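Local coordinates for RagB/SusD domain protein (Flavobacterium johnsoniae, PDB 5J90), which binds chitin as a SusD-like lipoprotein and probably captures chitin chains at the outer membrane for uptake and breakdown by its polysaccharide utilization locus, at residues Trp47-Gln52 / Asn253-Ile258; Ala65-Phe70 / Ser307-His312; Ile265-Asp270 / Asp314-Gly319; Ala284-Thr289 / Lys424-Phe429; Gly299-Ile304 / Leu447-Lys452. All blocks are in the same frame, centred on the assembly; numbering follows the deposited sequence.

Contact 1. Residues Trp47-Gln52 / Asn253-Ile258; sequences WVYQLQ and NPIATI
Y49 carries most of the apolar contact between helix 46-54 and the start of helix 255-261, and it meets three residues at once. Its CB points toward the other segment and CG lies anti to the backbone N (chi1 177°). At the root of that side chain, Y49 CB rests 3.5 Å from P254 CG, the two side chains crossing at about a right angle. Further out, Y49 CE2 comes to 3.6 Å from I255 CG1, while the CD1 methyl of I258 sits at the ring edge, in its plane, 3.7 Å from Y49 CD2. The same methyl touches Q50 CB at 3.8 Å and thus meets two successive residues of helix 46-54.

Packing of one helix on the start of another suits a SusD homolog, whose fold is built largely of helices and includes TPR-like units. Here it joins helix 46-54 to the N-terminal turn of helix 255-261, some 200 residues further along the chain.

The polar ends of Y49 and Q50 find partners outside the two segments: Y49 OH bonds to D58 OD2 and Q50 NE2 to D264 OD2. On the other segment, N253 caps the turn leading into its helix: its OD1 accepts from I255 N at 2.9 Å, a fairly straight bond with 162° at the hydrogen.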
# COMPACT_ATOMS: atom_id res chain seq x y z
N TRP A 47 -24.14 -2.61 -25.69
CA TRP A 47 -24.40 -3.23 -24.40
C TRP A 47 -23.11 -3.77 -23.78
O TRP A 47 -23.00 -3.85 -22.56
CB TRP A 47 -25.50 -4.31 -24.48
CG TRP A 47 -25.18 -5.54 -25.29
CD1 TRP A 47 -25.51 -5.77 -26.60
CD2 TRP A 47 -24.51 -6.71 -24.83
NE1 TRP A 47 -25.06 -7.01 -26.98
CE2 TRP A 47 -24.44 -7.61 -25.92
CE3 TRP A 47 -23.95 -7.09 -23.61
CZ2 TRP A 47 -23.84 -8.87 -25.82
CZ3 TRP A 47 -23.34 -8.34 -23.51
CH2 TRP A 47 -23.30 -9.21 -24.61
N VAL A 48 -22.14 -4.13 -24.61
CA VAL A 48 -20.85 -4.57 -24.08
C VAL A 48 -20.08 -3.38 -23.50
O VAL A 48 -19.52 -3.50 -22.41
CB VAL A 48 -20.00 -5.35 -25.10
CG1 VAL A 48 -18.63 -5.65 -24.52
CG2 VAL A 48 -20.71 -6.66 -25.48
N TYR A 49 -20.04 -2.24 -24.20
CA TYR A 49 -19.40 -1.05 -23.60
C TYR A 49 -20.02 -0.72 -22.25
O TYR A 49 -19.32 -0.37 -21.29
CB TYR A 49 -19.45 0.19 -24.52
CG TYR A 49 -18.85 1.36 -23.79
CD1 TYR A 49 -17.47 1.57 -23.79
CD2 TYR A 49 -19.63 2.20 -23.00
CE1 TYR A 49 -16.90 2.60 -23.06
CE2 TYR A 49 -19.07 3.23 -22.27
CZ TYR A 49 -17.70 3.43 -22.31
OH TYR A 49 -17.14 4.45 -21.56
N GLN A 50 -21.35 -0.80 -22.16
CA GLN A 50 -22.04 -0.48 -20.93
C GLN A 50 -21.48 -1.30 -19.77
O GLN A 50 -21.35 -0.79 -18.66
CB GLN A 50 -23.54 -0.72 -21.09
CG GLN A 50 -24.37 -0.21 -19.93
CD GLN A 50 -25.85 -0.45 -20.11
OE1 GLN A 50 -26.25 -1.46 -20.70
NE2 GLN A 50 -26.66 0.46 -19.61
N LEU A 51 -21.13 -2.56 -20.02
CA LEU A 51 -20.59 -3.43 -18.97
C LEU A 51 -19.07 -3.29 -18.81
O LEU A 51 -18.54 -3.40 -17.70
CB LEU A 51 -20.96 -4.90 -19.24
CG LEU A 51 -22.47 -5.16 -19.26
CD1 LEU A 51 -22.72 -6.59 -19.71
CD2 LEU A 51 -23.06 -4.93 -17.88
N GLN A 52 -18.37 -3.04 -19.91
CA GLN A 52 -16.92 -2.91 -19.87
C GLN A 52 -16.48 -1.67 -19.12
O GLN A 52 -15.49 -1.71 -18.39
CB GLN A 52 -16.36 -2.85 -21.29
CG GLN A 52 -14.84 -2.87 -21.31
CD GLN A 52 -14.23 -2.11 -22.47
OE1 GLN A 52 -14.91 -1.31 -23.12
NE2 GLN A 52 -12.95 -2.34 -22.72
N ASN A 253 -19.69 6.54 -30.98
CA ASN A 253 -19.40 6.27 -29.57
C ASN A 253 -20.63 5.60 -28.92
O ASN A 253 -21.74 6.12 -29.00
CB ASN A 253 -19.08 7.59 -28.86
CG ASN A 253 -18.61 7.40 -27.43
OD1 ASN A 253 -19.14 6.57 -26.69
ND2 ASN A 253 -17.61 8.19 -27.03
N PRO A 254 -20.43 4.42 -28.29
CA PRO A 254 -21.60 3.67 -27.79
C PRO A 254 -22.38 4.40 -26.69
O PRO A 254 -23.55 4.09 -26.45
CB PRO A 254 -20.98 2.37 -27.24
CG PRO A 254 -19.54 2.68 -27.04
CD PRO A 254 -19.18 3.68 -28.11
N ILE A 255 -21.74 5.38 -26.05
CA ILE A 255 -22.43 6.16 -25.03
C ILE A 255 -23.64 6.91 -25.61
O ILE A 255 -24.62 7.14 -24.91
CB ILE A 255 -21.47 7.12 -24.30
CG1 ILE A 255 -20.36 6.32 -23.59
CG2 ILE A 255 -22.22 7.98 -23.29
CD1 ILE A 255 -19.23 7.18 -23.08
N ALA A 256 -23.57 7.29 -26.89
CA ALA A 256 -24.69 7.99 -27.51
C ALA A 256 -25.97 7.16 -27.43
O ALA A 256 -27.05 7.69 -27.13
CB ALA A 256 -24.36 8.33 -28.96
N THR A 257 -25.85 5.86 -27.66
CA THR A 257 -26.99 4.94 -27.57
C THR A 257 -27.42 4.71 -26.12
O THR A 257 -28.60 4.81 -25.79
CB THR A 257 -26.65 3.60 -28.23
OG1 THR A 257 -26.43 3.80 -29.63
CG2 THR A 257 -27.77 2.58 -28.04
N ILE A 258 -26.45 4.38 -25.26
CA ILE A 258 -26.73 4.14 -23.85
C ILE A 258 -27.46 5.32 -23.22
O ILE A 258 -28.41 5.14 -22.44
CB ILE A 258 -25.43 3.83 -23.08
CG1 ILE A 258 -24.77 2.59 -23.68
CG2 ILE A 258 -25.72 3.65 -21.60
CD1 ILE A 258 -23.33 2.39 -23.22

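Contact 2. Residues Ala65-Phe70 / Ser307-His312; sequences ATPTGF and SGKSDH
K309 is extended through all four torsions, CG anti to the backbone N (chi1 -179°), and its chain runs beside T68. The two side chains lie side by side, pointing the same way, and K309 CE passes 3.4 Å from T68 OG1. Both polar ends then reach D264: K309 NZ by a salt bridge, T68 OG1 by a hydrogen bond; K309 NZ also bonds to W262 O.

P67 CB packs on H312, 3.7 Å from its CB. The carbonyl O of P67 is approached by K309 CA at 3.5 Å in a nearly straight CA-H...O contact. A water links the loops: it hydrogen-bonds to P67 O, G308 O and H312 ND1, each at 2.8 Å, and lies in the plane of the imidazole. Through NE2 the imidazole bonds to D389 OD2, so both ring nitrogens have partners.

T66 OG1 accepts from T68 N, an ST turn that shapes the first loop. That loop leaves strand 64-65 on its way to helix 83-108, and meets the long connection from helix 283-286 to strand 326-328.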
# COMPACT_ATOMS: atom_id res chain seq x y z
N ALA A 65 -23.85 9.11 -14.20
CA ALA A 65 -24.63 8.37 -13.20
C ALA A 65 -25.84 7.75 -13.86
O ALA A 65 -26.39 8.30 -14.82
CB ALA A 65 -25.05 9.28 -12.07
N THR A 66 -26.26 6.59 -13.35
CA THR A 66 -27.43 5.93 -13.91
C THR A 66 -28.72 6.28 -13.16
O THR A 66 -28.72 6.41 -11.94
CB THR A 66 -27.26 4.40 -13.96
OG1 THR A 66 -28.38 3.83 -14.65
CG2 THR A 66 -27.20 3.82 -12.55
N PRO A 67 -29.83 6.46 -13.91
CA PRO A 67 -31.15 6.63 -13.27
C PRO A 67 -31.82 5.29 -13.01
O PRO A 67 -32.92 5.26 -12.44
CB PRO A 67 -31.94 7.37 -14.35
CG PRO A 67 -31.40 6.81 -15.63
CD PRO A 67 -29.90 6.61 -15.37
N THR A 68 -31.18 4.20 -13.40
CA THR A 68 -31.81 2.88 -13.39
C THR A 68 -31.39 2.05 -12.18
O THR A 68 -30.20 1.94 -11.87
CB THR A 68 -31.45 2.11 -14.67
OG1 THR A 68 -31.73 2.93 -15.81
CG2 THR A 68 -32.24 0.80 -14.75
N GLY A 69 -32.37 1.47 -11.50
CA GLY A 69 -32.11 0.65 -10.33
C GLY A 69 -31.82 -0.80 -10.66
O GLY A 69 -32.54 -1.70 -10.23
N PHE A 70 -30.76 -1.03 -11.43
CA PHE A 70 -30.39 -2.38 -11.84
C PHE A 70 -30.27 -3.31 -10.64
O PHE A 70 -29.71 -2.93 -9.62
CB PHE A 70 -29.04 -2.38 -12.55
CG PHE A 70 -28.99 -1.56 -13.80
CD1 PHE A 70 -28.32 -0.34 -13.81
CD2 PHE A 70 -29.58 -2.01 -14.97
CE1 PHE A 70 -28.25 0.41 -14.97
CE2 PHE A 70 -29.51 -1.25 -16.13
CZ PHE A 70 -28.85 -0.04 -16.13
N SER A 307 -36.37 4.55 -6.58
CA SER A 307 -37.73 4.02 -6.53
C SER A 307 -38.15 3.54 -7.92
O SER A 307 -38.57 2.40 -8.09
CB SER A 307 -38.69 5.09 -6.01
OG SER A 307 -40.01 4.57 -5.92
N GLY A 308 -38.03 4.43 -8.90
CA GLY A 308 -38.31 4.09 -10.28
C GLY A 308 -37.40 4.85 -11.22
O GLY A 308 -36.98 5.96 -10.92
N LYS A 309 -37.11 4.24 -12.37
CA LYS A 309 -36.23 4.85 -13.37
C LYS A 309 -36.74 6.21 -13.83
O LYS A 309 -35.95 7.11 -14.13
CB LYS A 309 -36.07 3.92 -14.57
CG LYS A 309 -35.15 4.46 -15.65
CD LYS A 309 -35.01 3.47 -16.79
CE LYS A 309 -34.18 4.06 -17.91
NZ LYS A 309 -34.00 3.08 -19.01
N SER A 310 -38.05 6.36 -13.89
CA SER A 310 -38.63 7.60 -14.38
C SER A 310 -38.33 8.79 -13.47
O SER A 310 -38.44 9.94 -13.88
CB SER A 310 -40.15 7.45 -14.58
OG SER A 310 -40.78 7.19 -13.34
N ASP A 311 -37.93 8.51 -12.23
CA ASP A 311 -37.60 9.58 -11.29
C ASP A 311 -36.40 10.40 -11.73
O ASP A 311 -36.29 11.58 -11.39
CB ASP A 311 -37.35 9.01 -9.88
CG ASP A 311 -38.60 8.44 -9.24
OD1 ASP A 311 -39.71 8.81 -9.66
OD2 ASP A 311 -38.46 7.63 -8.30
N HIS A 312 -35.49 9.78 -12.48
CA HIS A 312 -34.27 10.49 -12.91
C HIS A 312 -33.94 10.38 -14.39
O HIS A 312 -33.00 11.02 -14.86
CB HIS A 312 -33.06 10.03 -12.08
CG HIS A 312 -33.19 10.32 -10.61
ND1 HIS A 312 -33.68 9.40 -9.71
CD2 HIS A 312 -32.93 11.44 -9.90
CE1 HIS A 312 -33.69 9.93 -8.50
NE2 HIS A 312 -33.24 11.17 -8.59
O HOH W 1 -34.42 7.15 -11.11

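Contact 3. Residues Ile265-Asp270 / Asp314-Gly319; sequences IRMSAD and DFSGIG
R266 lays its guanidinium flat against the backbone of S316 and G317, with G317 CA over the centre of one face, 3.4 Å from R266 CZ. Bends at chi2 (-82°) and chi3 (82°) turn NE back to I265 O, to which it donates at 2.8 Å, nearly straight and in the guanidinium plane though above the plane of the carbonyl. NH1 adds only a weak bond to F315 O, while NH2 bonds to S259 OG. G317 CA sits 3.4 Å from R266 NH2, with no side chain between them.

M267 N donates to S316 O over 2.9 Å, the main backbone link between the segments. M267 has CG anti to the backbone N and an extended chain, and its SD lies 3.8 Å from S316 CB. I265 and I318 cross obliquely, CG2 to CG1 at 4.0 Å.

Both isoleucines also pack on M64 of strand 64-65, which pairs antiparallel with strand 266-267, and on helix 255-261; just beyond, S268 OG caps M271 N at the start of helix 269-277.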
# COMPACT_ATOMS: atom_id res chain seq x y z
N ILE A 265 -27.91 6.16 -18.81
CA ILE A 265 -26.84 6.96 -18.22
C ILE A 265 -27.15 8.44 -18.43
O ILE A 265 -27.72 8.83 -19.47
CB ILE A 265 -25.43 6.55 -18.76
CG1 ILE A 265 -24.31 7.00 -17.80
CG2 ILE A 265 -25.18 7.08 -20.16
CD1 ILE A 265 -24.25 6.18 -16.53
N ARG A 266 -26.80 9.24 -17.43
CA ARG A 266 -27.09 10.67 -17.41
C ARG A 266 -25.89 11.46 -16.90
O ARG A 266 -24.92 10.88 -16.38
CB ARG A 266 -28.28 10.96 -16.47
CG ARG A 266 -29.59 10.22 -16.76
CD ARG A 266 -30.43 10.88 -17.86
NE ARG A 266 -29.97 10.50 -19.19
CZ ARG A 266 -30.59 10.82 -20.32
NH1 ARG A 266 -31.72 11.52 -20.30
NH2 ARG A 266 -30.08 10.43 -21.48
N MET A 267 -25.94 12.78 -17.05
CA MET A 267 -25.03 13.68 -16.35
C MET A 267 -25.01 13.32 -14.86
O MET A 267 -26.03 12.96 -14.28
CB MET A 267 -25.53 15.11 -16.52
CG MET A 267 -24.65 16.18 -15.89
SD MET A 267 -25.48 17.78 -16.04
CE MET A 267 -24.11 18.89 -15.70
N SER A 268 -23.83 13.41 -14.23
CA SER A 268 -23.71 13.13 -12.80
C SER A 268 -23.88 14.37 -11.93
O SER A 268 -23.74 15.50 -12.39
CB SER A 268 -22.32 12.56 -12.51
OG SER A 268 -21.36 13.58 -12.69
N ALA A 269 -24.15 14.14 -10.65
CA ALA A 269 -24.20 15.23 -9.68
C ALA A 269 -22.86 15.94 -9.52
O ALA A 269 -22.82 17.15 -9.34
CB ALA A 269 -24.70 14.73 -8.34
N ASP A 270 -21.75 15.20 -9.57
CA ASP A 270 -20.44 15.85 -9.47
C ASP A 270 -20.19 16.79 -10.65
O ASP A 270 -19.67 17.89 -10.48
CB ASP A 270 -19.31 14.82 -9.40
CG ASP A 270 -19.28 14.07 -8.08
OD1 ASP A 270 -19.17 14.72 -7.01
OD2 ASP A 270 -19.36 12.83 -8.12
N ASP A 314 -35.17 11.59 -16.96
CA ASP A 314 -35.33 12.82 -17.72
C ASP A 314 -34.44 13.96 -17.22
O ASP A 314 -34.62 15.11 -17.61
CB ASP A 314 -36.80 13.24 -17.80
CG ASP A 314 -37.61 12.35 -18.73
OD1 ASP A 314 -37.02 11.78 -19.68
OD2 ASP A 314 -38.83 12.22 -18.52
N PHE A 315 -33.46 13.62 -16.38
CA PHE A 315 -32.37 14.55 -16.09
C PHE A 315 -31.48 14.69 -17.34
O PHE A 315 -31.77 14.09 -18.38
CB PHE A 315 -31.55 14.05 -14.89
CG PHE A 315 -32.17 14.36 -13.54
CD1 PHE A 315 -33.50 14.04 -13.27
CD2 PHE A 315 -31.42 14.96 -12.54
CE1 PHE A 315 -34.06 14.32 -12.03
CE2 PHE A 315 -31.98 15.24 -11.30
CZ PHE A 315 -33.30 14.92 -11.05
N SER A 316 -30.41 15.48 -17.26
CA SER A 316 -29.59 15.75 -18.45
C SER A 316 -28.92 14.51 -19.05
O SER A 316 -28.33 13.70 -18.33
CB SER A 316 -28.52 16.80 -18.16
OG SER A 316 -29.08 18.11 -18.08
N GLY A 317 -29.00 14.37 -20.36
CA GLY A 317 -28.31 13.30 -21.05
C GLY A 317 -26.88 13.66 -21.39
O GLY A 317 -26.46 14.82 -21.24
N ILE A 318 -26.11 12.67 -21.84
CA ILE A 318 -24.76 12.92 -22.33
C ILE A 318 -24.89 13.61 -23.69
O ILE A 318 -25.75 13.24 -24.50
CB ILE A 318 -23.95 11.61 -22.44
CG1 ILE A 318 -24.08 10.78 -21.15
CG2 ILE A 318 -22.49 11.93 -22.76
CD1 ILE A 318 -23.72 11.53 -19.88
N GLY A 319 -24.05 14.60 -23.93
CA GLY A 319 -24.25 15.50 -25.05
C GLY A 319 -23.50 15.20 -26.34
O GLY A 319 -23.08 14.06 -26.60
O HOH W 2 -34.77 12.37 -21.34

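Contact 4. Residues Ala284-Thr289 / Lys424-Phe429; sequences ASYFDT and KWIAGF
Y286 and F429 form an offset stack at the middle of the contact, with centroids 4.7 Å apart and planes inclined at 25°. The two side chains slide past each other in opposite directions, so that F429 CD1 hangs over one face of the tyrosine ring toward its rim, 3.5 Å from Y286 CG, and F429 CB lies equally close to Y286 CE2. The far end of F429 meets a second ring: F287 CE1 is 3.4 Å from F429 CZ, with the planes 54° apart, an oblique meeting that completes a three-ring aromatic cluster. Y63 extends it, set edge-to-face with F429.

Going outward, I426 CG2 packs against Y286 CE2 at 4.0 Å. F429 itself follows directly on the last turn of helix 413-428.

At the polar edge the tyrosine hydroxyl reaches that turn. Y286 OH donates to I426 O at 2.7 Å, approaching from above the plane of the carbonyl. This bond satisfies the hydroxyl of the buried Y286 and, with the stack on one face, fixes the ring at its end. Nearby, R368 NH2 bonds to the carbonyl oxygens of A427 and F429.

What results is an aromatic cluster joining two helix ends, with helix 283-286 closing onto the C-terminus of helix 413-428 inside the largely helical SusD-like fold.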
# COMPACT_ATOMS: atom_id res chain seq x y z
N ALA A 284 -22.01 22.68 -22.38
CA ALA A 284 -23.02 22.62 -23.44
C ALA A 284 -22.78 21.48 -24.42
O ALA A 284 -23.73 20.91 -24.95
CB ALA A 284 -23.10 23.95 -24.16
N SER A 285 -21.52 21.15 -24.68
CA SER A 285 -21.24 20.03 -25.56
C SER A 285 -21.10 18.72 -24.78
O SER A 285 -21.30 17.65 -25.34
CB SER A 285 -20.02 20.28 -26.44
OG SER A 285 -18.84 20.42 -25.67
N TYR A 286 -20.77 18.82 -23.50
CA TYR A 286 -20.64 17.62 -22.67
C TYR A 286 -21.99 16.98 -22.38
O TYR A 286 -22.11 15.75 -22.33
CB TYR A 286 -19.96 17.93 -21.32
CG TYR A 286 -18.46 18.11 -21.36
CD1 TYR A 286 -17.77 18.28 -22.55
CD2 TYR A 286 -17.73 18.11 -20.18
CE1 TYR A 286 -16.39 18.44 -22.57
CE2 TYR A 286 -16.35 18.28 -20.18
CZ TYR A 286 -15.69 18.43 -21.38
OH TYR A 286 -14.32 18.59 -21.40
N PHE A 287 -23.01 17.83 -22.19
CA PHE A 287 -24.33 17.39 -21.75
C PHE A 287 -25.45 18.08 -22.52
O PHE A 287 -25.24 19.15 -23.09
CB PHE A 287 -24.49 17.65 -20.26
CG PHE A 287 -23.40 17.02 -19.43
CD1 PHE A 287 -23.35 15.65 -19.29
CD2 PHE A 287 -22.42 17.79 -18.84
CE1 PHE A 287 -22.34 15.04 -18.55
CE2 PHE A 287 -21.40 17.20 -18.10
CZ PHE A 287 -21.36 15.83 -17.96
N ASP A 288 -26.62 17.46 -22.54
CA ASP A 288 -27.82 18.08 -23.10
C ASP A 288 -28.65 18.66 -21.97
O ASP A 288 -28.64 18.16 -20.85
CB ASP A 288 -28.67 17.04 -23.85
CG ASP A 288 -28.01 16.52 -25.11
OD1 ASP A 288 -27.20 17.25 -25.73
OD2 ASP A 288 -28.31 15.37 -25.50
N THR A 289 -29.39 19.73 -22.26
CA THR A 289 -30.32 20.23 -21.26
C THR A 289 -31.40 19.19 -20.96
O THR A 289 -31.75 18.38 -21.81
CB THR A 289 -30.96 21.58 -21.68
OG1 THR A 289 -31.59 21.43 -22.96
CG2 THR A 289 -29.90 22.66 -21.77
N LYS A 424 -7.93 18.77 -15.18
CA LYS A 424 -7.63 17.55 -15.92
C LYS A 424 -8.89 16.68 -16.03
O LYS A 424 -9.23 16.15 -17.10
CB LYS A 424 -6.53 16.82 -15.15
CG LYS A 424 -5.86 15.69 -15.88
CD LYS A 424 -4.74 15.15 -14.97
CE LYS A 424 -4.00 14.02 -15.61
NZ LYS A 424 -3.22 13.31 -14.55
N TRP A 425 -9.60 16.55 -14.91
CA TRP A 425 -10.83 15.78 -14.83
C TRP A 425 -11.89 16.36 -15.79
O TRP A 425 -12.51 15.62 -16.55
CB TRP A 425 -11.30 15.79 -13.38
CG TRP A 425 -12.56 15.06 -13.00
CD1 TRP A 425 -12.68 13.75 -12.60
CD2 TRP A 425 -13.88 15.63 -12.87
NE1 TRP A 425 -13.98 13.47 -12.27
CE2 TRP A 425 -14.74 14.60 -12.43
CE3 TRP A 425 -14.41 16.90 -13.09
CZ2 TRP A 425 -16.10 14.81 -12.19
CZ3 TRP A 425 -15.77 17.11 -12.87
CH2 TRP A 425 -16.59 16.06 -12.43
N ILE A 426 -12.06 17.68 -15.79
CA ILE A 426 -13.03 18.27 -16.73
C ILE A 426 -12.63 17.99 -18.18
O ILE A 426 -13.46 17.59 -19.00
CB ILE A 426 -13.22 19.79 -16.52
CG1 ILE A 426 -13.77 20.08 -15.12
CG2 ILE A 426 -14.18 20.36 -17.58
CD1 ILE A 426 -13.73 21.57 -14.73
N ALA A 427 -11.35 18.19 -18.50
CA ALA A 427 -10.87 18.04 -19.87
C ALA A 427 -11.01 16.61 -20.41
O ALA A 427 -11.18 16.42 -21.62
CB ALA A 427 -9.42 18.51 -19.98
N GLY A 428 -10.92 15.61 -19.53
CA GLY A 428 -10.89 14.22 -19.97
C GLY A 428 -12.25 13.58 -20.20
O GLY A 428 -12.30 12.45 -20.66
N PHE A 429 -13.33 14.30 -19.88
CA PHE A 429 -14.67 13.77 -20.10
C PHE A 429 -14.83 13.40 -21.57
O PHE A 429 -14.36 14.14 -22.44
CB PHE A 429 -15.71 14.83 -19.70
CG PHE A 429 -17.13 14.38 -19.86
CD1 PHE A 429 -17.84 14.68 -21.02
CD2 PHE A 429 -17.76 13.65 -18.87
CE1 PHE A 429 -19.15 14.26 -21.19
CE2 PHE A 429 -19.07 13.22 -19.03
CZ PHE A 429 -19.76 13.53 -20.19

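Contact 5. Residues Gly299-Ile304 / Leu447-Lys452; sequences GVRTGI and LFPVLK
R301 reaches across to the 447-452 loop and every nitrogen of its guanidinium finds an acceptor. NH2 donates to P449 O at 2.8 Å, in the carbonyl plane and with 157° at the hydrogen. NE gives its proton to a water at 2.9 Å, which lies at the guanidinium edge and also bonds to T302 O and F448 O. NH1 turns outside the two segments to N395 O. Apolar groups lie over both faces of the flat group: L451 CG over one face toward the rim and F448 CG over the opposite one, with F448 CB 3.6 Å from R301 NE.

G303 O is the other polar centre, gripped by two successive amides, L451 N at 2.8 Å and K452 N at 2.9 Å. The positive phi of G303 (77°) suits a glycine, and its CA packs on V450 CG1 at 3.7 Å. I304 CG2 and L451 CD1 make a looser apolar touch.

Both segments are loops. The first lies between helix 283-286 and strand 326-328, the second between helices 432-442 and 472-477; F448 packs on A269 and S273 of helix 269-277, which lies beside both.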
# COMPACT_ATOMS: atom_id res chain seq x y z
N GLY A 299 -27.90 16.94 -13.05
CA GLY A 299 -27.22 15.67 -12.91
C GLY A 299 -27.85 14.78 -11.87
O GLY A 299 -28.64 15.24 -11.02
N VAL A 300 -27.50 13.50 -11.93
CA VAL A 300 -28.04 12.47 -11.05
C VAL A 300 -26.97 12.03 -10.05
O VAL A 300 -25.80 11.84 -10.42
CB VAL A 300 -28.52 11.27 -11.88
CG1 VAL A 300 -29.08 10.19 -10.98
CG2 VAL A 300 -29.55 11.72 -12.91
N ARG A 301 -27.36 11.88 -8.79
CA ARG A 301 -26.45 11.44 -7.74
C ARG A 301 -26.19 9.94 -7.87
O ARG A 301 -27.09 9.16 -8.16
CB ARG A 301 -27.07 11.74 -6.37
CG ARG A 301 -26.21 11.38 -5.18
CD ARG A 301 -25.43 12.56 -4.70
NE ARG A 301 -24.57 12.20 -3.57
CZ ARG A 301 -24.73 12.63 -2.32
NH1 ARG A 301 -25.72 13.46 -2.00
NH2 ARG A 301 -23.87 12.23 -1.39
N THR A 302 -24.93 9.53 -7.67
CA THR A 302 -24.62 8.10 -7.71
C THR A 302 -24.57 7.48 -6.31
O THR A 302 -24.23 8.15 -5.32
CB THR A 302 -23.30 7.81 -8.49
OG1 THR A 302 -23.22 6.41 -8.76
CG2 THR A 302 -22.08 8.24 -7.69
N GLY A 303 -24.92 6.20 -6.23
CA GLY A 303 -24.95 5.49 -4.96
C GLY A 303 -26.18 5.84 -4.14
O GLY A 303 -26.07 6.13 -2.95
N ILE A 304 -27.34 5.79 -4.78
CA ILE A 304 -28.58 6.21 -4.14
C ILE A 304 -29.63 5.12 -4.16
O ILE A 304 -29.49 4.09 -4.83
CB ILE A 304 -29.16 7.46 -4.83
CG1 ILE A 304 -29.41 7.19 -6.31
CG2 ILE A 304 -28.24 8.66 -4.65
CD1 ILE A 304 -30.22 8.27 -7.02
N LEU A 447 -15.27 14.30 -4.68
CA LEU A 447 -16.52 13.76 -5.22
C LEU A 447 -17.54 13.50 -4.11
O LEU A 447 -17.18 13.23 -2.96
CB LEU A 447 -16.25 12.45 -5.97
CG LEU A 447 -15.28 12.51 -7.16
CD1 LEU A 447 -15.05 11.11 -7.73
CD2 LEU A 447 -15.77 13.47 -8.24
N PHE A 448 -18.82 13.55 -4.45
CA PHE A 448 -19.85 13.24 -3.46
C PHE A 448 -19.81 11.76 -3.08
O PHE A 448 -19.84 10.89 -3.95
CB PHE A 448 -21.25 13.56 -4.00
CG PHE A 448 -21.46 15.02 -4.33
CD1 PHE A 448 -21.15 16.01 -3.41
CD2 PHE A 448 -21.99 15.39 -5.56
CE1 PHE A 448 -21.36 17.35 -3.71
CE2 PHE A 448 -22.19 16.73 -5.86
CZ PHE A 448 -21.88 17.70 -4.94
N PRO A 449 -19.77 11.46 -1.77
CA PRO A 449 -19.78 10.06 -1.34
C PRO A 449 -21.13 9.38 -1.61
O PRO A 449 -22.17 10.04 -1.66
CB PRO A 449 -19.54 10.16 0.17
CG PRO A 449 -19.99 11.54 0.54
CD PRO A 449 -19.60 12.39 -0.64
N VAL A 450 -21.12 8.07 -1.80
CA VAL A 450 -22.38 7.35 -1.99
C VAL A 450 -23.22 7.43 -0.72
O VAL A 450 -22.69 7.61 0.38
CB VAL A 450 -22.17 5.87 -2.40
CG1 VAL A 450 -21.44 5.78 -3.74
CG2 VAL A 450 -21.45 5.07 -1.31
N LEU A 451 -24.53 7.29 -0.88
CA LEU A 451 -25.47 7.29 0.25
C LEU A 451 -25.85 5.87 0.63
O LEU A 451 -26.31 5.63 1.75
CB LEU A 451 -26.72 8.09 -0.10
CG LEU A 451 -26.45 9.57 -0.32
CD1 LEU A 451 -27.73 10.29 -0.77
CD2 LEU A 451 -25.89 10.20 0.94
N LYS A 452 -25.68 4.94 -0.31
CA LYS A 452 -25.96 3.53 -0.08
C LYS A 452 -24.72 2.71 -0.42
O LYS A 452 -24.16 2.82 -1.51
CB LYS A 452 -27.14 3.05 -0.94
CG LYS A 452 -28.48 3.72 -0.63
CD LYS A 452 -28.93 3.42 0.80
CE LYS A 452 -30.35 3.89 1.06
NZ LYS A 452 -30.82 3.46 2.41
O HOH W 3 -22.66 10.43 -4.74

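How the contacts relate
Contact 3 is touched by all four others. Its centre lies about 10 Å from that of contact 4, where G319 N probably bonds to Y286 O (2.8 Å) and G317 O to D288 N (2.9 Å). Toward contact 2, A65 O meets R266 N at 2.8 Å across the short two-stranded sheet; toward contact 5, M267 O meets V300 N and D270 OD1 meets F448 N. Contact 1 joins by packing, I258 CG2 to I265 CG2 at 3.8 Å. Contacts 2 and 5, with centres about 12 Å apart, meet around V300. Contacts 1 and 5 are farther apart, about 12 Å between nearest atoms. All five are scaffold packing, with no role in chitin binding assigned to them.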